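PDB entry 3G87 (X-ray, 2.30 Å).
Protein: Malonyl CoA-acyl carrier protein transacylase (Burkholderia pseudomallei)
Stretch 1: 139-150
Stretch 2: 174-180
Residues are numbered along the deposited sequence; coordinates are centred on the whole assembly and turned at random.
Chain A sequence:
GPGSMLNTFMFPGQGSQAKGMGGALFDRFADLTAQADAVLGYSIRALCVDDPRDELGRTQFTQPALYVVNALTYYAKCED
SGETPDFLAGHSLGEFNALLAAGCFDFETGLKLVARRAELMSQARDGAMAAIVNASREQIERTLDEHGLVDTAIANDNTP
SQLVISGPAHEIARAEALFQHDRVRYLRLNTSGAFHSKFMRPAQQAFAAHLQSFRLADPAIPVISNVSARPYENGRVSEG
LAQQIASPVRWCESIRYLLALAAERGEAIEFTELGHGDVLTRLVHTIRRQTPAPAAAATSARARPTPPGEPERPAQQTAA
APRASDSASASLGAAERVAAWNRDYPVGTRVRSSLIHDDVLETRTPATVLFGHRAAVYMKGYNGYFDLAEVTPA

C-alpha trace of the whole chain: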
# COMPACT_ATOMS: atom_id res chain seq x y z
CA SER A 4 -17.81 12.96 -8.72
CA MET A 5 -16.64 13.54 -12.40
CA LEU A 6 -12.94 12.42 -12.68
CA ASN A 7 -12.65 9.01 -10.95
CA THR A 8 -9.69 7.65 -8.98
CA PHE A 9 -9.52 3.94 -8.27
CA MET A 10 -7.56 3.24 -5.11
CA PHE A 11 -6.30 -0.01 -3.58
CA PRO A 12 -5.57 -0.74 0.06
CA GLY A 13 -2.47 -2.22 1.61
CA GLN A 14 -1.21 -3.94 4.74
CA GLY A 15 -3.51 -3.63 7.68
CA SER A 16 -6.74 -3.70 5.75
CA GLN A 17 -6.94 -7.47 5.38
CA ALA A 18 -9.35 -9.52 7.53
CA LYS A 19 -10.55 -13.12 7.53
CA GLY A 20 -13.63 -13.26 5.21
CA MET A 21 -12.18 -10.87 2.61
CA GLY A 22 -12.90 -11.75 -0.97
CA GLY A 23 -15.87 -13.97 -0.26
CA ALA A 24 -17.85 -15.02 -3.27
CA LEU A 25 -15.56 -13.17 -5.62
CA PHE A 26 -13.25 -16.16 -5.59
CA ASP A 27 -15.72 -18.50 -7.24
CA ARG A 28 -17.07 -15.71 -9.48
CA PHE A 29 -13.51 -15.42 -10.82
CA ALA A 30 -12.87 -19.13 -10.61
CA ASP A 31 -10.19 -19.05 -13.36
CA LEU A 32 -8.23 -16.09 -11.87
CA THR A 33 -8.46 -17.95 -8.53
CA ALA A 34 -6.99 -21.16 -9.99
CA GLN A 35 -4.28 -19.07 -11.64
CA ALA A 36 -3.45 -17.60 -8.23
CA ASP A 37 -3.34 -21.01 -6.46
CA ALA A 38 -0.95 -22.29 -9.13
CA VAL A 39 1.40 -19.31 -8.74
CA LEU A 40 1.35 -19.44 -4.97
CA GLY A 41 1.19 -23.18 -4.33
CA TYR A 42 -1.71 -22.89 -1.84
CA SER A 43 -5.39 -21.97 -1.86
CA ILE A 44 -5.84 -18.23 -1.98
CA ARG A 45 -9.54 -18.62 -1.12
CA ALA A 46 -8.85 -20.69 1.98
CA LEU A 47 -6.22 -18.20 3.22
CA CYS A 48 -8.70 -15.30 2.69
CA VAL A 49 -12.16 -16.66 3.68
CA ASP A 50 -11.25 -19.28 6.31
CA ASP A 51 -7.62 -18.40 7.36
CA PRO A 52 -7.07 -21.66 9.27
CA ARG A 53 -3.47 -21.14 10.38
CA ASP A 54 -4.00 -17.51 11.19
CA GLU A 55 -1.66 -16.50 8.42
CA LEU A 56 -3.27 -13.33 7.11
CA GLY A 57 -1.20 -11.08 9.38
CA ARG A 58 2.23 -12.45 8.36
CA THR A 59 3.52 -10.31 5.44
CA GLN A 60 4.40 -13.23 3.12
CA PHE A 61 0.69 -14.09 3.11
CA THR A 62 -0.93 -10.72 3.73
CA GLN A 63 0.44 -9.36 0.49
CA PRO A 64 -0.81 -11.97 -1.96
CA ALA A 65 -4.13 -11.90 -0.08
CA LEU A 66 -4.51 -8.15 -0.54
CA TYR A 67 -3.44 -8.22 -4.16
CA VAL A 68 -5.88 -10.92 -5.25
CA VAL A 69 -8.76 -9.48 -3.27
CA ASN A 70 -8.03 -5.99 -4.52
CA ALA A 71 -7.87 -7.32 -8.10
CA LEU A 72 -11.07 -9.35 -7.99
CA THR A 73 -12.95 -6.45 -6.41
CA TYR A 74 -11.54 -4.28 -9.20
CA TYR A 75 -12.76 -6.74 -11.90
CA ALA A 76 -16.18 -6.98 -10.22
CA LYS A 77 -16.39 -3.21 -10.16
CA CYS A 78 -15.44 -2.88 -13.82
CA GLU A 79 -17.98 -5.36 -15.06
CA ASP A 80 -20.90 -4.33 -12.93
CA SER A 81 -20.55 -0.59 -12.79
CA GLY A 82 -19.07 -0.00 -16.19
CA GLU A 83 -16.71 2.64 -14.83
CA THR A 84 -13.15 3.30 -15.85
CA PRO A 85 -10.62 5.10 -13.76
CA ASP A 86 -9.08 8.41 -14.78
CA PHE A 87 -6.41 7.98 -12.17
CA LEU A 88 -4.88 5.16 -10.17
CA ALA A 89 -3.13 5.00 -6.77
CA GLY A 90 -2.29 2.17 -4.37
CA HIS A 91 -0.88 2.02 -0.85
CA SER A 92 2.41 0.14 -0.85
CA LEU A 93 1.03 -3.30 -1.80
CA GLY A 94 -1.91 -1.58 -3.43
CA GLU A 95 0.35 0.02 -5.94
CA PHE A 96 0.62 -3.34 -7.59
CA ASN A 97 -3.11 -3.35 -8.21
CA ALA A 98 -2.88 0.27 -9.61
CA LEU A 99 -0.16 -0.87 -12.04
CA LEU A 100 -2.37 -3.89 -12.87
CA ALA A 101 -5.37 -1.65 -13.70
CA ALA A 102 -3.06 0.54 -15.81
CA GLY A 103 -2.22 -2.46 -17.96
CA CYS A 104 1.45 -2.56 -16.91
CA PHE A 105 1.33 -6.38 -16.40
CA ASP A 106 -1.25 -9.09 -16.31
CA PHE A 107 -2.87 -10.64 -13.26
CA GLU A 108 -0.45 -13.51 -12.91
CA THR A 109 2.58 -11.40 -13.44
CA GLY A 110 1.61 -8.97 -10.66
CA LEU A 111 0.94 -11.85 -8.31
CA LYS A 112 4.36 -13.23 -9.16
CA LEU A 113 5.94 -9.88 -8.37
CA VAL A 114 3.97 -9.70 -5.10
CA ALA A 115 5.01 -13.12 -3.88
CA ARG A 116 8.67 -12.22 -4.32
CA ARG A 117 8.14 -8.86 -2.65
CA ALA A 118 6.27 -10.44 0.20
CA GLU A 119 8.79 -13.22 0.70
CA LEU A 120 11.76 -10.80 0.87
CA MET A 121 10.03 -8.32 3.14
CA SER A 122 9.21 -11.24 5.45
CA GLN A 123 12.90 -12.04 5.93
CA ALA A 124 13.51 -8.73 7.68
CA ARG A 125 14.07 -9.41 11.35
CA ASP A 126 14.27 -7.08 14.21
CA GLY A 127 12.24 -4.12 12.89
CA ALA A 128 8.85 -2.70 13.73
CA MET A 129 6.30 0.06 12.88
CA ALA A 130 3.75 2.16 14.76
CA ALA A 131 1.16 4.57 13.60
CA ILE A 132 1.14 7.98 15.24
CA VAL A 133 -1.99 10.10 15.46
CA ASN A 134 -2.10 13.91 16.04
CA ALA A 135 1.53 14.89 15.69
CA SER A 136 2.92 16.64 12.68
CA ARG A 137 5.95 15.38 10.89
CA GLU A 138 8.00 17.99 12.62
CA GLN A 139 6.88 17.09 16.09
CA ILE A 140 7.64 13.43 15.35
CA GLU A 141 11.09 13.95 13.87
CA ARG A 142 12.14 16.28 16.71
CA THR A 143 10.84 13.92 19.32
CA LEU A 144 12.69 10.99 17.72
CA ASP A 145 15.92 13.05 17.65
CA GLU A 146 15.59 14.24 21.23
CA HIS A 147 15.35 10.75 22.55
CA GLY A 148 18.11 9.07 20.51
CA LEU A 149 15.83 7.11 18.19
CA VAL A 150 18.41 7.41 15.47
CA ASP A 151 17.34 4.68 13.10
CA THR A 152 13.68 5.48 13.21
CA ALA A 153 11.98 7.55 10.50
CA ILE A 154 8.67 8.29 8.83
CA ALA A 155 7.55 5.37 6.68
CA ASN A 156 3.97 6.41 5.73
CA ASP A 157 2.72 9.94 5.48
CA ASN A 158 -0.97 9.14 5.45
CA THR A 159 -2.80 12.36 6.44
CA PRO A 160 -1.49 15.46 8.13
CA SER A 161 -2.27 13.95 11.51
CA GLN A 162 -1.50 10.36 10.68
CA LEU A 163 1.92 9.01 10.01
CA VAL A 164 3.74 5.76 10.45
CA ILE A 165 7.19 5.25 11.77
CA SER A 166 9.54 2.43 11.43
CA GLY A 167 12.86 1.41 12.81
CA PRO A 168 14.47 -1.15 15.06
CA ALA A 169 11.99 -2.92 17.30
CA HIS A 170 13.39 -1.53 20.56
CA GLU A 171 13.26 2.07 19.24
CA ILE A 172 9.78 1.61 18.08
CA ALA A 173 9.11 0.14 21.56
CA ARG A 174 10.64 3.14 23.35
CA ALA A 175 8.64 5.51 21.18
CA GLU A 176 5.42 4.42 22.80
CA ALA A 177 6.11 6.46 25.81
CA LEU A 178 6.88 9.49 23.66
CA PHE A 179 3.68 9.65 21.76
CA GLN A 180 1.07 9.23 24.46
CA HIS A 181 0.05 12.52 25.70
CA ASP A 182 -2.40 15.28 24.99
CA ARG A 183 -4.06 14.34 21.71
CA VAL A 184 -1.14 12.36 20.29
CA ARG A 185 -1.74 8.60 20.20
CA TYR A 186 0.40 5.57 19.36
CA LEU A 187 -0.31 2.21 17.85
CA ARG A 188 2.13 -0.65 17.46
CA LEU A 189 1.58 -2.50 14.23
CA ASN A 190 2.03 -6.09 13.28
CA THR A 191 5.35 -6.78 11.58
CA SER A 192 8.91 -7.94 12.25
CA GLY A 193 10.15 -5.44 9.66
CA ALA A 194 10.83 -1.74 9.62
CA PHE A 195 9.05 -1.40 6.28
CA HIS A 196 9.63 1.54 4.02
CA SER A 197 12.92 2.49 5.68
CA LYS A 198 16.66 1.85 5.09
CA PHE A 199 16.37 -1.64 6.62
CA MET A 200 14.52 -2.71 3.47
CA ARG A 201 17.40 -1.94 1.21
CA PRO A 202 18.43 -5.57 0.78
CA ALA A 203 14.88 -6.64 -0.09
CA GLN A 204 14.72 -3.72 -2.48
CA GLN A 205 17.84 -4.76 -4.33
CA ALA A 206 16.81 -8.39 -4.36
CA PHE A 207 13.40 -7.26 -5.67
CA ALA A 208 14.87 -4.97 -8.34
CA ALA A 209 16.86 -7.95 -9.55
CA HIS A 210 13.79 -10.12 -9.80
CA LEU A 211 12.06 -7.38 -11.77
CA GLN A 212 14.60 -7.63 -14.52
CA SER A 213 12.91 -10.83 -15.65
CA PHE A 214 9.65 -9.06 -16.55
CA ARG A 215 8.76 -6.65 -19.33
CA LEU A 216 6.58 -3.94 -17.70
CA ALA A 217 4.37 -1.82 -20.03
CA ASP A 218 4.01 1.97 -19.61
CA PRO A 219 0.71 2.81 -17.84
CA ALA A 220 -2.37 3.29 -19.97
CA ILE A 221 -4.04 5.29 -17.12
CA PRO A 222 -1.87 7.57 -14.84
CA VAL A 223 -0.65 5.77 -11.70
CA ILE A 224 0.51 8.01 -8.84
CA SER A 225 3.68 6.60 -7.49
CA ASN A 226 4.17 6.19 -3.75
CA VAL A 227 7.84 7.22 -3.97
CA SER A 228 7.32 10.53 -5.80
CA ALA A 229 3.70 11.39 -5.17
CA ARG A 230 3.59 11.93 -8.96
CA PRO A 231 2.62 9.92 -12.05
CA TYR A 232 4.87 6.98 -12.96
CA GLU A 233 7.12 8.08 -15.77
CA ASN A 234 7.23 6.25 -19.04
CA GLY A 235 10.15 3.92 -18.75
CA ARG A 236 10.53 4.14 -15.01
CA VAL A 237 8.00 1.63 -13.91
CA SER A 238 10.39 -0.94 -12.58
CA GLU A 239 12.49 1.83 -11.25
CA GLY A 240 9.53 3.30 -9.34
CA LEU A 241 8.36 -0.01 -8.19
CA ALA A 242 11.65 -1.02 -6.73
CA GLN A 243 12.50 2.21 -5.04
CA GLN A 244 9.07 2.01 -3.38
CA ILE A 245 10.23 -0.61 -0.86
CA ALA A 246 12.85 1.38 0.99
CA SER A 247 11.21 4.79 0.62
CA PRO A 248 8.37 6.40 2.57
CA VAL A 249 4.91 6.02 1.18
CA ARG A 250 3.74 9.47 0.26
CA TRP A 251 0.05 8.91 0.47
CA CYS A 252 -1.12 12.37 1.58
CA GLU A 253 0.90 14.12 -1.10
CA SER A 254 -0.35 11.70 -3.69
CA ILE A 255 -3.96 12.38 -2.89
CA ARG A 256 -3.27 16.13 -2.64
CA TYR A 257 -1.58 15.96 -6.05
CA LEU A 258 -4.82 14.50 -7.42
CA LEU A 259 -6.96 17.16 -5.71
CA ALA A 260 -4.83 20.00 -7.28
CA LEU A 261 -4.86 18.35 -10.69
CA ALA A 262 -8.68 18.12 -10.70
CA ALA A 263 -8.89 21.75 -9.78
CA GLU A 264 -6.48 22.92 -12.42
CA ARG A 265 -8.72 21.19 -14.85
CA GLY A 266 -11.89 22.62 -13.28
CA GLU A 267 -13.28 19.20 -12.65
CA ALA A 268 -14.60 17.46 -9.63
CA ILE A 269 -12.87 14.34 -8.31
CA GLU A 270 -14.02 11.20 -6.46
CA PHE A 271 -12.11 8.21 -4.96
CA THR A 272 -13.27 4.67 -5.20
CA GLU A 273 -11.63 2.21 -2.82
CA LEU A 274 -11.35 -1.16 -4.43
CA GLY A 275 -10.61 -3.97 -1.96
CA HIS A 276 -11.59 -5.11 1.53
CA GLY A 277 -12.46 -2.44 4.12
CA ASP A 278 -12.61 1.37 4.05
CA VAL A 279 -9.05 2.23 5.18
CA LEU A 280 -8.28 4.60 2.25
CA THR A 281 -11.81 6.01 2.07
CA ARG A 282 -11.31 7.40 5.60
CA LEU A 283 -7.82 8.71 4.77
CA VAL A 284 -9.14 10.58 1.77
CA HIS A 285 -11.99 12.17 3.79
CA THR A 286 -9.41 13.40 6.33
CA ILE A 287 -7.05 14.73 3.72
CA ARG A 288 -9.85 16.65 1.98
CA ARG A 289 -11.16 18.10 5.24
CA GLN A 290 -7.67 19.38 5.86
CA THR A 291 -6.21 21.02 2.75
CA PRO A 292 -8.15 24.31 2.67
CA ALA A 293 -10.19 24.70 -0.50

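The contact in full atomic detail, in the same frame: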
# COMPACT_ATOMS: atom_id res chain seq x y z
N GLN A 139 6.91 17.48 14.71
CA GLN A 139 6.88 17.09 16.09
C GLN A 139 7.55 15.69 16.23
O GLN A 139 8.31 15.44 17.10
CB GLN A 139 5.43 17.12 16.63
CG GLN A 139 4.74 18.51 16.63
CD GLN A 139 3.30 18.58 17.18
OE1 GLN A 139 2.51 17.67 17.10
NE2 GLN A 139 2.97 19.73 17.72
N ILE A 140 7.25 14.82 15.30
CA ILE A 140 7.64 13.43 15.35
C ILE A 140 9.15 13.34 15.20
O ILE A 140 9.83 12.75 16.05
CB ILE A 140 6.92 12.58 14.25
CG1 ILE A 140 5.42 12.49 14.51
CG2 ILE A 140 7.58 11.17 14.10
CD1 ILE A 140 4.69 11.42 13.66
N GLU A 141 9.67 13.98 14.16
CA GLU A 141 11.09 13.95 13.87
C GLU A 141 11.92 14.55 14.96
O GLU A 141 12.96 14.00 15.28
CB GLU A 141 11.41 14.54 12.50
CG GLU A 141 10.81 13.69 11.37
CD GLU A 141 10.97 14.30 9.98
OE1 GLU A 141 11.05 15.54 9.85
OE2 GLU A 141 11.00 13.52 9.01
N ARG A 142 11.43 15.62 15.59
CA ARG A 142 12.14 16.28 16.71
C ARG A 142 12.15 15.34 17.89
O ARG A 142 13.21 15.08 18.50
CB ARG A 142 11.42 17.56 17.13
CG ARG A 142 12.26 18.50 18.02
CD ARG A 142 11.61 19.90 18.33
NE ARG A 142 10.16 19.84 18.54
CZ ARG A 142 9.54 19.19 19.53
NH1 ARG A 142 10.22 18.52 20.48
NH2 ARG A 142 8.20 19.20 19.57
N THR A 143 10.98 14.81 18.20
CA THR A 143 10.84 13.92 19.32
C THR A 143 11.76 12.72 19.17
O THR A 143 12.48 12.42 20.09
CB THR A 143 9.43 13.49 19.46
OG1 THR A 143 8.67 14.65 19.81
CG2 THR A 143 9.31 12.41 20.55
N LEU A 144 11.76 12.09 18.00
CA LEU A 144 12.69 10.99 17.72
C LEU A 144 14.14 11.42 17.91
O LEU A 144 14.89 10.67 18.53
CB LEU A 144 12.51 10.37 16.29
CG LEU A 144 11.11 9.86 15.93
CD1 LEU A 144 11.02 9.64 14.40
CD2 LEU A 144 10.76 8.58 16.71
N ASP A 145 14.56 12.57 17.40
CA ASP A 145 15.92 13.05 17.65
C ASP A 145 16.24 13.23 19.11
O ASP A 145 17.26 12.81 19.53
CB ASP A 145 16.26 14.38 16.95
CG ASP A 145 16.15 14.34 15.45
OD1 ASP A 145 16.42 13.39 14.81
OD2 ASP A 145 15.78 15.34 14.90
N GLU A 146 15.36 13.87 19.86
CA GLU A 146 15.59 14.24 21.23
C GLU A 146 15.82 13.08 22.14
O GLU A 146 16.49 13.20 23.12
CB GLU A 146 14.46 15.09 21.80
CG GLU A 146 14.51 16.53 21.48
CD GLU A 146 13.20 17.20 21.55
OE1 GLU A 146 12.25 16.59 21.92
OE2 GLU A 146 13.10 18.35 21.26
N HIS A 147 15.25 11.95 21.79
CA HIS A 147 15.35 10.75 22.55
C HIS A 147 16.23 9.70 21.93
O HIS A 147 16.09 8.59 22.23
CB HIS A 147 13.96 10.21 22.84
CG HIS A 147 13.09 11.17 23.57
ND1 HIS A 147 12.96 11.16 24.93
CD2 HIS A 147 12.36 12.21 23.15
CE1 HIS A 147 12.17 12.13 25.31
NE2 HIS A 147 11.80 12.79 24.25
N GLY A 148 17.14 10.06 21.06
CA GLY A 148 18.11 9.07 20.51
C GLY A 148 17.54 7.89 19.70
O GLY A 148 18.20 6.83 19.54
N LEU A 149 16.37 8.06 19.13
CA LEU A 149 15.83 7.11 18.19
C LEU A 149 16.37 7.35 16.78
O LEU A 149 15.68 7.80 15.91
CB LEU A 149 14.33 7.13 18.24
CG LEU A 149 13.78 7.03 19.64
CD1 LEU A 149 12.32 6.94 19.66
CD2 LEU A 149 14.36 5.90 20.40
N VAL A 150 17.62 7.01 16.61
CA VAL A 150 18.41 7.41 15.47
C VAL A 150 18.11 6.68 14.17
O VAL A 150 18.32 7.21 13.13
CB VAL A 150 19.93 7.35 15.77
CG1 VAL A 150 20.23 8.25 16.88
CG2 VAL A 150 20.36 5.95 16.09
N ARG A 174 10.43 1.92 22.57
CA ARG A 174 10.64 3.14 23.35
C ARG A 174 9.85 4.34 22.92
O ARG A 174 9.62 5.16 23.72
CB ARG A 174 12.10 3.49 23.48
CG ARG A 174 12.92 2.32 23.46
CD ARG A 174 14.03 2.30 24.40
NE ARG A 174 14.90 1.22 23.99
CZ ARG A 174 15.73 0.51 24.74
NH1 ARG A 174 15.87 0.71 26.02
NH2 ARG A 174 16.42 -0.44 24.14
N ALA A 175 9.45 4.42 21.67
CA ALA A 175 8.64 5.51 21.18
C ALA A 175 7.29 5.58 21.81
O ALA A 175 6.76 6.65 21.93
CB ALA A 175 8.49 5.44 19.71
N GLU A 176 6.74 4.45 22.21
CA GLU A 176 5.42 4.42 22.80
C GLU A 176 5.21 5.46 23.85
O GLU A 176 4.28 6.18 23.82
CB GLU A 176 5.04 3.06 23.39
CG GLU A 176 3.78 3.14 24.22
CD GLU A 176 3.00 1.85 24.36
OE1 GLU A 176 1.84 1.80 23.99
OE2 GLU A 176 3.52 0.91 24.90
N ALA A 177 6.12 5.51 24.77
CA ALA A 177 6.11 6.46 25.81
C ALA A 177 6.20 7.89 25.32
O ALA A 177 5.83 8.77 26.04
CB ALA A 177 7.20 6.17 26.75
N LEU A 178 6.67 8.13 24.11
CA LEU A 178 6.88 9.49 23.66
C LEU A 178 5.73 10.08 22.93
O LEU A 178 5.69 11.24 22.74
CB LEU A 178 8.12 9.63 22.82
CG LEU A 178 9.38 8.99 23.33
CD1 LEU A 178 10.40 8.91 22.32
CD2 LEU A 178 9.84 9.68 24.51
N PHE A 179 4.82 9.24 22.52
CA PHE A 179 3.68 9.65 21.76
C PHE A 179 2.37 9.30 22.44
O PHE A 179 1.42 8.93 21.79
CB PHE A 179 3.73 9.08 20.34
CG PHE A 179 4.94 9.51 19.56
CD1 PHE A 179 5.06 10.78 19.10
CD2 PHE A 179 5.97 8.63 19.34
CE1 PHE A 179 6.16 11.13 18.46
CE2 PHE A 179 7.05 8.99 18.68
CZ PHE A 179 7.15 10.23 18.23
N GLN A 180 2.32 9.38 23.75
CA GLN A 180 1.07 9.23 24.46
C GLN A 180 0.89 10.34 25.42
O GLN A 180 1.32 10.28 26.54
CB GLN A 180 0.97 7.91 25.13
CG GLN A 180 0.73 6.82 24.18
CD GLN A 180 1.28 5.54 24.64
OE1 GLN A 180 1.48 4.65 23.87
NE2 GLN A 180 1.57 5.45 25.91

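The contact between the two stretches is apolar. No hydrogen bond crosses it, and it buries 349 Å² summed over both sides.

Arg 174 lies in a helix that begins earlier in the chain. Its CA-to-CB bond points toward stretch 1, but the end of the side chain leads away. The guanidinium group therefore takes no part in the contact.

Ala 175 is buried. Its CB lies 4.1 Å from CD1 of Leu 149, a modest apolar contact. N of Leu 178 donates a hydrogen bond to O of Ala 175 at 2.6 Å. Ala 175 and Leu 178 both touch CD1 of Leu 149.

Glu 176 and Ala 177 are exposed and out of reach of stretch 1.

Leu 178 has the largest area covered by the other stretch. It meets three residues. Leu 178 CD1 lies 3.8 Å from CD1 of Leu 149. Leu 178 CB packs against CG2 of Thr 143, also at 3.8 Å. Leu 178 CD2 sits over one face of the His 147 ring, 3.5 Å from the ring centroid and 10° off the normal, so this is a CH-pi contact. His 147 is the first residue to leave helical phi/psi after the helix of stretch 1.

Phe 179 is buried, and its CA-to-CB bond points toward stretch 1. Phe 179 CZ lies 3.8 Å from CG2 of Thr 143. Phe 179 CE1 is 4.2 Å from CG1 of Ile 140, and Phe 179 CE2 is 4.2 Å from CD2 of Leu 144. The Leu 144 methyl approaches the ring at its edge. Thr 143 thus offers its methyl to both Leu 178 and Phe 179. The Thr 143 hydroxyl is used within the helix, where Thr 143 OG1 donates to O of Gln 139 at 2.8 Å.

Gln 180 is exposed and does not reach stretch 1.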